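Local coordinates for protein enterotoxin-like toxin X (Staphylococcus aureus, PDB 5U75) that inhibits phagocytosis and killing by human neutrophils, binding several of their surface glycoproteins in a sialic acid-dependent manner, at residues Leu31-Ser36 with Ile104-Met110; Tyr70-Gly74 with Lys160-Asp164; Asn118-Lys124 with Asp149-Thr155. Where two conformers were deposited one is given. Residues are numbered along the deposited sequence.

Contact 1: Leu31-Ser36 with Ile104-Met110; sequences LYDRYS and ISYGLYM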
loop_
_atom_site.group_PDB
_atom_site.type_symbol
_atom_site.label_atom_id
_atom_site.label_comp_id
_atom_site.label_asym_id
_atom_site.label_seq_id
_atom_site.Cartn_x
_atom_site.Cartn_y
_atom_site.Cartn_z
ATOM N N LEU A 31 -5.593 7.250 -9.418
ATOM C CA LEU A 31 -4.966 6.411 -8.396
ATOM C C LEU A 31 -5.796 6.393 -7.136
ATOM O O LEU A 31 -6.043 5.319 -6.581
ATOM C CB LEU A 31 -3.542 6.881 -8.097
ATOM C CG LEU A 31 -2.565 6.609 -9.238
ATOM C CD1 LEU A 31 -1.306 7.467 -9.123
ATOM C CD2 LEU A 31 -2.165 5.146 -9.271
ATOM N N TYR A 32 -6.269 7.561 -6.695
ATOM C CA TYR A 32 -7.104 7.620 -5.518
ATOM C C TYR A 32 -8.386 6.787 -5.709
ATOM O O TYR A 32 -8.785 6.045 -4.817
ATOM C CB TYR A 32 -7.464 9.052 -5.128
ATOM C CG TYR A 32 -8.346 9.108 -3.911
ATOM C CD1 TYR A 32 -7.801 9.047 -2.626
ATOM C CD2 TYR A 32 -9.740 9.160 -4.031
ATOM C CE1 TYR A 32 -8.608 9.060 -1.504
ATOM C CE2 TYR A 32 -10.549 9.171 -2.914
ATOM C CZ TYR A 32 -9.984 9.122 -1.654
ATOM O OH TYR A 32 -10.783 9.134 -0.545
ATOM N N ASP A 33 -9.027 6.916 -6.866
ATOM C CA ASP A 33 -10.315 6.237 -7.079
ATOM C C ASP A 33 -10.159 4.724 -7.121
ATOM O O ASP A 33 -11.018 4.015 -6.617
ATOM C CB ASP A 33 -10.999 6.724 -8.353
ATOM C CG ASP A 33 -11.565 8.123 -8.212
ATOM O OD1 ASP A 33 -11.838 8.586 -7.081
ATOM O OD2 ASP A 33 -11.755 8.751 -9.262
ATOM N N ARG A 34 -9.078 4.253 -7.722
ATOM C CA ARG A 34 -8.770 2.830 -7.748
ATOM C C ARG A 34 -8.459 2.300 -6.357
ATOM O O ARG A 34 -9.078 1.348 -5.885
ATOM C CB ARG A 34 -7.584 2.554 -8.666
ATOM C CG ARG A 34 -7.117 1.109 -8.591
ATOM C CD ARG A 34 -6.142 0.734 -9.659
ATOM N NE ARG A 34 -5.608 -0.616 -9.432
ATOM C CZ ARG A 34 -4.991 -1.354 -10.341
ATOM N NH1 ARG A 34 -4.566 -2.575 -10.029
ATOM N NH2 ARG A 34 -4.800 -0.902 -11.581
ATOM N N TYR A 35 -7.490 2.923 -5.694
ATOM C CA TYR A 35 -6.910 2.334 -4.487
ATOM C C TYR A 35 -7.617 2.680 -3.172
ATOM O O TYR A 35 -7.292 2.093 -2.129
ATOM C CB TYR A 35 -5.426 2.692 -4.443
ATOM C CG TYR A 35 -4.593 1.963 -5.469
ATOM C CD1 TYR A 35 -4.365 0.598 -5.353
ATOM C CD2 TYR A 35 -4.017 2.624 -6.556
ATOM C CE1 TYR A 35 -3.579 -0.082 -6.258
ATOM C CE2 TYR A 35 -3.220 1.942 -7.484
ATOM C CZ TYR A 35 -2.998 0.584 -7.332
ATOM O OH TYR A 35 -2.206 -0.117 -8.224
ATOM N N SER A 36 -8.575 3.622 -3.196
ATOM C CA SER A 36 -9.338 3.991 -2.005
ATOM C C SER A 36 -10.521 3.065 -1.729
ATOM O O SER A 36 -11.139 3.178 -0.678
ATOM C CB SER A 36 -9.863 5.438 -2.093
ATOM O OG SER A 36 -10.714 5.603 -3.209
ATOM N N ILE A 104 -3.150 5.335 1.508
ATOM C CA ILE A 104 -4.198 6.337 1.387
ATOM C C ILE A 104 -4.714 6.762 2.768
ATOM O O ILE A 104 -5.009 7.962 2.973
ATOM C CB ILE A 104 -5.346 5.884 0.432
ATOM C CG1 ILE A 104 -4.844 5.899 -1.016
ATOM C CG2 ILE A 104 -6.594 6.776 0.593
ATOM C CD1 ILE A 104 -5.788 5.287 -2.029
ATOM N N SER A 105 -4.784 5.819 3.721
ATOM C CA SER A 105 -5.239 6.141 5.095
ATOM C C SER A 105 -4.358 7.128 5.876
ATOM O O SER A 105 -4.802 7.620 6.915
ATOM C CB SER A 105 -5.432 4.861 5.943
ATOM O OG SER A 105 -4.197 4.334 6.409
ATOM N N TYR A 106 -3.114 7.386 5.443
ATOM C CA TYR A 106 -2.333 8.499 6.031
ATOM C C TYR A 106 -2.275 9.753 5.153
ATOM O O TYR A 106 -1.685 10.760 5.562
ATOM C CB TYR A 106 -0.916 8.073 6.437
ATOM C CG TYR A 106 0.030 7.696 5.316
ATOM C CD1 TYR A 106 0.501 8.658 4.398
ATOM C CD2 TYR A 106 0.508 6.398 5.196
ATOM C CE1 TYR A 106 1.368 8.312 3.393
ATOM C CE2 TYR A 106 1.401 6.052 4.193
ATOM C CZ TYR A 106 1.817 7.025 3.300
ATOM O OH TYR A 106 2.680 6.707 2.310
ATOM N N GLY A 107 -2.821 9.679 3.945
ATOM C CA GLY A 107 -2.834 10.819 3.032
ATOM C C GLY A 107 -2.276 10.601 1.641
ATOM O O GLY A 107 -2.299 11.534 0.834
ATOM N N LEU A 108 -1.781 9.400 1.321
ATOM C CA LEU A 108 -1.266 9.164 -0.029
ATOM C C LEU A 108 -2.384 9.354 -1.065
ATOM O O LEU A 108 -3.544 9.038 -0.812
ATOM C CB LEU A 108 -0.597 7.791 -0.187
ATOM C CG LEU A 108 0.331 7.681 -1.408
ATOM C CD1 LEU A 108 1.626 8.471 -1.207
ATOM C CD2 LEU A 108 0.655 6.238 -1.738
ATOM N N TYR A 109 -2.022 9.941 -2.198
ATOM C CA TYR A 109 -2.945 10.195 -3.328
ATOM C C TYR A 109 -4.073 11.191 -3.074
ATOM O O TYR A 109 -5.039 11.233 -3.852
ATOM C CB TYR A 109 -3.530 8.891 -3.915
ATOM C CG TYR A 109 -2.528 7.881 -4.402
ATOM C CD1 TYR A 109 -1.371 8.267 -5.085
ATOM C CD2 TYR A 109 -2.756 6.524 -4.230
ATOM C CE1 TYR A 109 -0.470 7.335 -5.542
ATOM C CE2 TYR A 109 -1.857 5.588 -4.689
ATOM C CZ TYR A 109 -0.714 5.985 -5.340
ATOM O OH TYR A 109 0.157 5.038 -5.790
ATOM N N MET A 110 -3.952 12.005 -2.033
ATOM C CA MET A 110 -4.904 13.071 -1.798
ATOM C C MET A 110 -4.330 14.346 -2.386
ATOM O O MET A 110 -3.112 14.480 -2.523
ATOM C CB MET A 110 -5.172 13.202 -0.308
ATOM C CG MET A 110 -5.972 12.020 0.203
ATOM S SD MET A 110 -6.269 12.033 1.977
ATOM C CE MET A 110 -7.655 10.902 2.084
#
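In the beta-grasp domain of this staphylococcal toxin, the C-terminal part of the N-terminal helix 23-35 packs against the turn that follows helix 92-104. Helix 92-104 ends in a Schellman motif, with G107 at positive phi (127°) and its N bonded to I104 O at 2.9 Å. A type II beta turn from G107 to M110 then carries Y109 back to the N-terminal helix.

Y109 has the largest area covered here, 93 Å². L31 CB sits 3.8 Å from the centroid of the Y109 ring and only 2° off its normal, a CH-pi contact over the ring face, while L31 CD1 approaches Y109 CE1 at 3.7 Å. The phenol end is held by other parts of the chain, since Y109 OH hydrogen-bonds with S133 O and R100 NH1. Y32, with 84 Å² covered, lies alongside: its CB is 3.5 Å from Y109 O, and its CE1 meets I104 CG2 at 3.7 Å and M110 CE at 4.1 Å. I104, with 73 Å² covered, reaches in with CD1 3.6 Å from Y35 CB as well as with CG2 against Y32. No hydrogen bond crosses between the segments, so the contact is essentially apolar. Within 31-36, Y32 O accepts from both S36 N (2.9 Å) and S36 OG (2.5 Å). Close by, I104 CD1 reaches 3.4 Å from both Y35 C and S36 N.

Contact 2: Tyr70-Gly74 with Lys160-Asp164; sequences YTVAG and KSVND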
loop_
_atom_site.group_PDB
_atom_site.type_symbol
_atom_site.label_atom_id
_atom_site.label_comp_id
_atom_site.label_asym_id
_atom_site.label_seq_id
_atom_site.Cartn_x
_atom_site.Cartn_y
_atom_site.Cartn_z
ATOM N N TYR A 70 7.194 9.205 4.187
ATOM C CA TYR A 70 6.447 10.007 3.234
ATOM C C TYR A 70 6.935 11.441 3.460
ATOM O O TYR A 70 6.688 12.022 4.507
ATOM C CB TYR A 70 4.947 9.903 3.504
ATOM C CG TYR A 70 4.055 10.697 2.578
ATOM C CD1 TYR A 70 4.225 10.644 1.191
ATOM C CD2 TYR A 70 3.015 11.478 3.072
ATOM C CE1 TYR A 70 3.401 11.361 0.338
ATOM C CE2 TYR A 70 2.186 12.184 2.219
ATOM C CZ TYR A 70 2.381 12.097 0.853
ATOM O OH TYR A 70 1.566 12.800 0.018
ATOM N N THR A 71 7.648 11.984 2.482
ATOM C CA THR A 71 8.323 13.276 2.653
ATOM C C THR A 71 7.604 14.268 1.765
ATOM O O THR A 71 7.556 14.057 0.564
ATOM C CB THR A 71 9.810 13.163 2.277
ATOM O OG1 THR A 71 10.435 12.165 3.083
ATOM C CG2 THR A 71 10.551 14.503 2.516
ATOM N N VAL A 72 7.037 15.321 2.354
ATOM C CA VAL A 72 6.278 16.325 1.611
ATOM C C VAL A 72 7.034 17.644 1.669
ATOM O O VAL A 72 7.308 18.157 2.764
ATOM C CB VAL A 72 4.863 16.517 2.164
ATOM C CG1 VAL A 72 4.087 17.521 1.324
ATOM C CG2 VAL A 72 4.112 15.176 2.184
ATOM N N ALA A 73 7.385 18.168 0.496
ATOM C CA ALA A 73 8.143 19.424 0.382
ATOM C C ALA A 73 9.355 19.440 1.321
ATOM O O ALA A 73 9.614 20.421 2.016
ATOM C CB ALA A 73 7.231 20.613 0.637
ATOM N N GLY A 74 10.081 18.329 1.343
ATOM C CA GLY A 74 11.314 18.197 2.094
ATOM C C GLY A 74 11.196 17.970 3.594
ATOM O O GLY A 74 12.207 18.040 4.279
ATOM N N LYS A 160 6.351 13.665 -2.073
ATOM C CA LYS A 160 5.456 14.581 -2.744
ATOM C C LYS A 160 6.153 15.958 -2.732
ATOM O O LYS A 160 6.330 16.559 -1.687
ATOM C CB LYS A 160 4.097 14.618 -2.075
ATOM C CG LYS A 160 3.057 15.330 -2.931
ATOM C CD LYS A 160 1.636 15.035 -2.481
ATOM C CE LYS A 160 1.225 15.901 -1.307
ATOM N NZ LYS A 160 0.867 17.296 -1.700
ATOM N N SER A 161 6.556 16.433 -3.910
ATOM C CA SER A 161 7.453 17.591 -3.987
ATOM C C SER A 161 6.881 18.900 -3.489
ATOM O O SER A 161 7.622 19.762 -2.989
ATOM C CB SER A 161 7.959 17.748 -5.408
ATOM O OG SER A 161 8.736 16.621 -5.732
ATOM N N VAL A 162 5.577 19.070 -3.604
ATOM C CA VAL A 162 4.956 20.303 -3.158
ATOM C C VAL A 162 3.745 19.993 -2.308
ATOM O O VAL A 162 3.129 18.936 -2.445
ATOM C CB VAL A 162 4.579 21.221 -4.353
ATOM C CG1 VAL A 162 5.822 21.604 -5.150
ATOM C CG2 VAL A 162 3.570 20.558 -5.262
ATOM N N ASN A 163 3.428 20.913 -1.411
ATOM C CA ASN A 163 2.138 20.895 -0.734
ATOM C C ASN A 163 1.073 21.411 -1.657
ATOM O O ASN A 163 1.367 22.117 -2.626
ATOM C CB ASN A 163 2.167 21.738 0.528
ATOM C CG ASN A 163 2.715 20.971 1.691
ATOM O OD1 ASN A 163 3.877 21.134 2.063
ATOM N ND2 ASN A 163 1.893 20.076 2.246
ATOM N N ASP A 164 -0.166 21.050 -1.368
ATOM C CA ASP A 164 -1.296 21.639 -2.076
ATOM C C ASP A 164 -1.499 23.072 -1.573
ATOM O O ASP A 164 -1.225 23.363 -0.406
ATOM C CB ASP A 164 -2.542 20.770 -1.915
ATOM C CG ASP A 164 -2.407 19.450 -2.657
ATOM O OD1 ASP A 164 -1.604 18.601 -2.204
ATOM O OD2 ASP A 164 -3.070 19.287 -3.712
HETATM O O HOH W 1 5.669 19.831 4.045
#
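Two backbone hydrogen bonds join the segments: K160 N donates to T71 O (2.9 Å, 163° at the hydrogen) and A73 N donates to K160 O (2.9 Å, 167°). Both backbone polar atoms of K160 are thereby paired with the residues flanking V72, the pattern of a parallel bridge, here with a CA-CA distance of 4.8 Å. V72 CA adds a CA-H...O contact to K160 O at 3.3 Å. The K160 ammonium turns to its own segment, where NZ forms a salt bridge with D164 OD1 at 2.8 Å and donates to V162 O at 2.9 Å. Water 1 links the two segments by donating to V72 O (2.7 Å) and N163 OD1 (3.0 Å). Packing surrounds this network: K160 CD lies 3.4 Å from Y70 OH, V72 CG1 lies 3.5 Å from N163 ND2, and A73 CB lies 3.7 Å from N163 OD1. The arrangement is the last bridge of the parallel pairing between strands 61-72 and 151-160, the adjacent parallel strands characteristic of the beta-grasp fold.

Contact 3: Asn118-Lys124 with Asp149-Thr155; sequences NIVINTK and DDIKNVT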
loop_
_atom_site.group_PDB
_atom_site.type_symbol
_atom_site.label_atom_id
_atom_site.label_comp_id
_atom_site.label_asym_id
_atom_site.label_seq_id
_atom_site.Cartn_x
_atom_site.Cartn_y
_atom_site.Cartn_z
ATOM N N ASN A 118 9.089 4.331 -4.415
ATOM C CA ASN A 118 8.615 2.962 -4.413
ATOM C C ASN A 118 8.139 2.501 -3.067
ATOM O O ASN A 118 8.720 2.837 -2.032
ATOM C CB ASN A 118 9.703 2.020 -4.860
ATOM C CG ASN A 118 10.159 2.293 -6.273
ATOM O OD1 ASN A 118 9.390 2.790 -7.102
ATOM N ND2 ASN A 118 11.425 2.003 -6.540
ATOM N N ILE A 119 7.098 1.674 -3.117
ATOM C CA ILE A 119 6.670 0.852 -1.992
ATOM C C ILE A 119 7.195 -0.555 -2.290
ATOM O O ILE A 119 6.983 -1.076 -3.388
ATOM C CB ILE A 119 5.136 0.854 -1.880
ATOM C CG1 ILE A 119 4.601 2.277 -1.747
ATOM C CG2 ILE A 119 4.679 0.002 -0.697
ATOM C CD1 ILE A 119 3.122 2.405 -2.079
ATOM N N VAL A 120 7.894 -1.183 -1.340
ATOM C CA VAL A 120 8.515 -2.471 -1.584
ATOM C C VAL A 120 7.997 -3.539 -0.626
ATOM O O VAL A 120 8.121 -3.400 0.577
ATOM C CB VAL A 120 10.058 -2.387 -1.495
ATOM C CG1 VAL A 120 10.691 -3.739 -1.811
ATOM C CG2 VAL A 120 10.571 -1.293 -2.442
ATOM N N ILE A 121 7.453 -4.621 -1.182
ATOM C CA ILE A 121 7.066 -5.781 -0.414
ATOM C C ILE A 121 8.326 -6.636 -0.278
ATOM O O ILE A 121 8.860 -7.098 -1.292
ATOM C CB ILE A 121 5.949 -6.594 -1.120
ATOM C CG1 ILE A 121 4.747 -5.707 -1.480
ATOM C CG2 ILE A 121 5.511 -7.751 -0.236
ATOM C CD1 ILE A 121 3.716 -6.380 -2.371
ATOM N N ASN A 122 8.817 -6.815 0.954
ATOM C CA ASN A 122 9.996 -7.621 1.227
ATOM C C ASN A 122 9.586 -8.980 1.726
ATOM O O ASN A 122 8.734 -9.077 2.619
ATOM C CB ASN A 122 10.853 -6.936 2.294
ATOM C CG ASN A 122 11.315 -5.570 1.838
ATOM O OD1 ASN A 122 12.027 -5.464 0.839
ATOM N ND2 ASN A 122 10.849 -4.528 2.496
ATOM N N THR A 123 10.201 -10.026 1.182
ATOM C CA THR A 123 9.876 -11.398 1.582
ATOM C C THR A 123 10.893 -11.923 2.581
ATOM O O THR A 123 11.998 -11.369 2.733
ATOM C CB THR A 123 9.733 -12.383 0.401
ATOM O OG1 THR A 123 11.013 -12.821 -0.074
ATOM C CG2 THR A 123 8.935 -11.776 -0.740
ATOM N N LYS A 124 10.522 -12.996 3.258
ATOM C CA LYS A 124 11.340 -13.485 4.375
ATOM C C LYS A 124 12.741 -13.946 3.963
ATOM O O LYS A 124 13.672 -13.824 4.747
ATOM C CB LYS A 124 10.603 -14.602 5.112
ATOM C CG LYS A 124 9.420 -14.031 5.897
ATOM C CD LYS A 124 8.577 -15.106 6.526
ATOM C CE LYS A 124 7.540 -14.484 7.431
ATOM N NZ LYS A 124 6.711 -15.538 8.055
ATOM N N ASP A 149 2.075 -15.390 4.110
ATOM C CA ASP A 149 3.002 -15.829 5.139
ATOM C C ASP A 149 4.490 -15.734 4.710
ATOM O O ASP A 149 5.393 -15.967 5.526
ATOM C CB ASP A 149 2.649 -17.254 5.561
ATOM C CG ASP A 149 3.415 -17.712 6.786
ATOM O OD1 ASP A 149 3.396 -16.992 7.795
ATOM O OD2 ASP A 149 4.063 -18.775 6.721
ATOM N N ASP A 150 4.737 -15.376 3.445
ATOM C CA ASP A 150 6.077 -15.140 2.935
ATOM C C ASP A 150 6.535 -13.700 3.125
ATOM O O ASP A 150 7.710 -13.402 2.901
ATOM C CB ASP A 150 6.152 -15.481 1.431
ATOM C CG ASP A 150 7.588 -15.547 0.898
ATOM O OD1 ASP A 150 8.462 -16.073 1.623
ATOM O OD2 ASP A 150 7.829 -15.045 -0.237
ATOM N N ILE A 151 5.629 -12.810 3.531
ATOM C CA ILE A 151 5.933 -11.383 3.572
ATOM C C ILE A 151 6.581 -11.019 4.897
ATOM O O ILE A 151 6.051 -11.336 5.962
ATOM C CB ILE A 151 4.684 -10.535 3.361
ATOM C CG1 ILE A 151 4.054 -10.900 2.023
ATOM C CG2 ILE A 151 5.033 -9.054 3.432
ATOM C CD1 ILE A 151 2.654 -10.381 1.857
ATOM N N LYS A 152 7.742 -10.377 4.817
ATOM C CA LYS A 152 8.443 -9.882 6.002
ATOM C C LYS A 152 7.861 -8.560 6.478
ATOM O O LYS A 152 7.415 -8.448 7.616
ATOM C CB LYS A 152 9.927 -9.722 5.710
ATOM C CG LYS A 152 10.737 -9.216 6.890
ATOM C CD LYS A 152 12.201 -9.113 6.494
ATOM C CE LYS A 152 13.081 -8.643 7.652
ATOM N NZ LYS A 152 13.371 -7.193 7.503
ATOM N N ASN A 153 7.875 -7.567 5.598
ATOM C CA ASN A 153 7.310 -6.254 5.861
ATOM C C ASN A 153 7.158 -5.506 4.537
ATOM O O ASN A 153 7.483 -6.046 3.478
ATOM C CB ASN A 153 8.167 -5.441 6.863
ATOM C CG ASN A 153 9.510 -5.009 6.298
ATOM O OD1 ASN A 153 9.895 -5.353 5.192
ATOM N ND2 ASN A 153 10.218 -4.202 7.070
ATOM N N VAL A 154 6.680 -4.271 4.610
ATOM C CA VAL A 154 6.587 -3.396 3.449
ATOM C C VAL A 154 7.368 -2.155 3.805
ATOM O O VAL A 154 7.104 -1.525 4.827
ATOM C CB VAL A 154 5.121 -3.036 3.116
ATOM C CG1 VAL A 154 5.051 -1.916 2.067
ATOM C CG2 VAL A 154 4.385 -4.264 2.633
ATOM N N THR A 155 8.359 -1.810 2.981
ATOM C CA THR A 155 9.083 -0.586 3.194
ATOM C C THR A 155 8.736 0.430 2.122
ATOM O O THR A 155 8.215 0.070 1.060
ATOM C CB THR A 155 10.601 -0.848 3.222
ATOM O OG1 THR A 155 11.001 -1.570 2.052
ATOM C CG2 THR A 155 10.968 -1.659 4.448
HETATM O O HOH W 2 10.840 -15.371 0.816
HETATM O O HOH W 3 4.343 -14.697 8.600
#
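V120 and T155 form a hydrogen-bonded antiparallel pair: V120 N donates to T155 O at 2.7 Å (176°), and T155 N to V120 O at 2.9 Å. Two residues on, N122 N donates to N153 O at 3.0 Å, but N122 O accepts twice, from K152 N at 2.7 Å and weakly from N153 N at 3.4 Å. K152 and N153 both oppose N122, a classic beta bulge, and the register shifts by one before T123 pairs with I151. The side-chain amide of N122 donates through ND2 to N153 OD1 and T155 OG1, each at 3.0 Å. In the beta-grasp sheet, strand 118-123 lies between 151-160 and 128-132, whose glycan-pocket residue Y129 bonds through its backbone to I121. I121 CG1 lies 4.4 Å from V154 CG2 on the face towards helix 92-104. Past the strand, K124 N donates to D150 O and K124 NZ to D149 O, both at 2.9 Å. Water 2 lies 2.7 Å from T123 OG1 and donates to D150 OD1 at 2.6 Å. Water 3 accepts from K124 NZ at 2.6 Å and lies 2.6 Å from D149 OD1, the two ends of a long salt bridge (3.6 Å).

Overall arrangement
From the N terminus, helix 23-35 supplies the first half of contact 1, and strand 61-72 opens contact 2 before contact 1 closes after helix 92-104. These two contacts therefore cross along the chain, and they touch in space: Y106 CE1 lies 3.6 Å from Y70 CD2, and L108 CD1 lies 3.7 Å from Y70 CE1. Contact 3 opens at 118-124 and closes at 149-155, wholly within the span of contact 2 and in series with contact 1. Strand 151-160 links contact 3 to contact 2 at 160-164, although their centres are 25 Å apart. Contact 1 joins the N-terminal helix to the turn after helix 92-104; contacts 2 and 3 bind successive strands of one sheet.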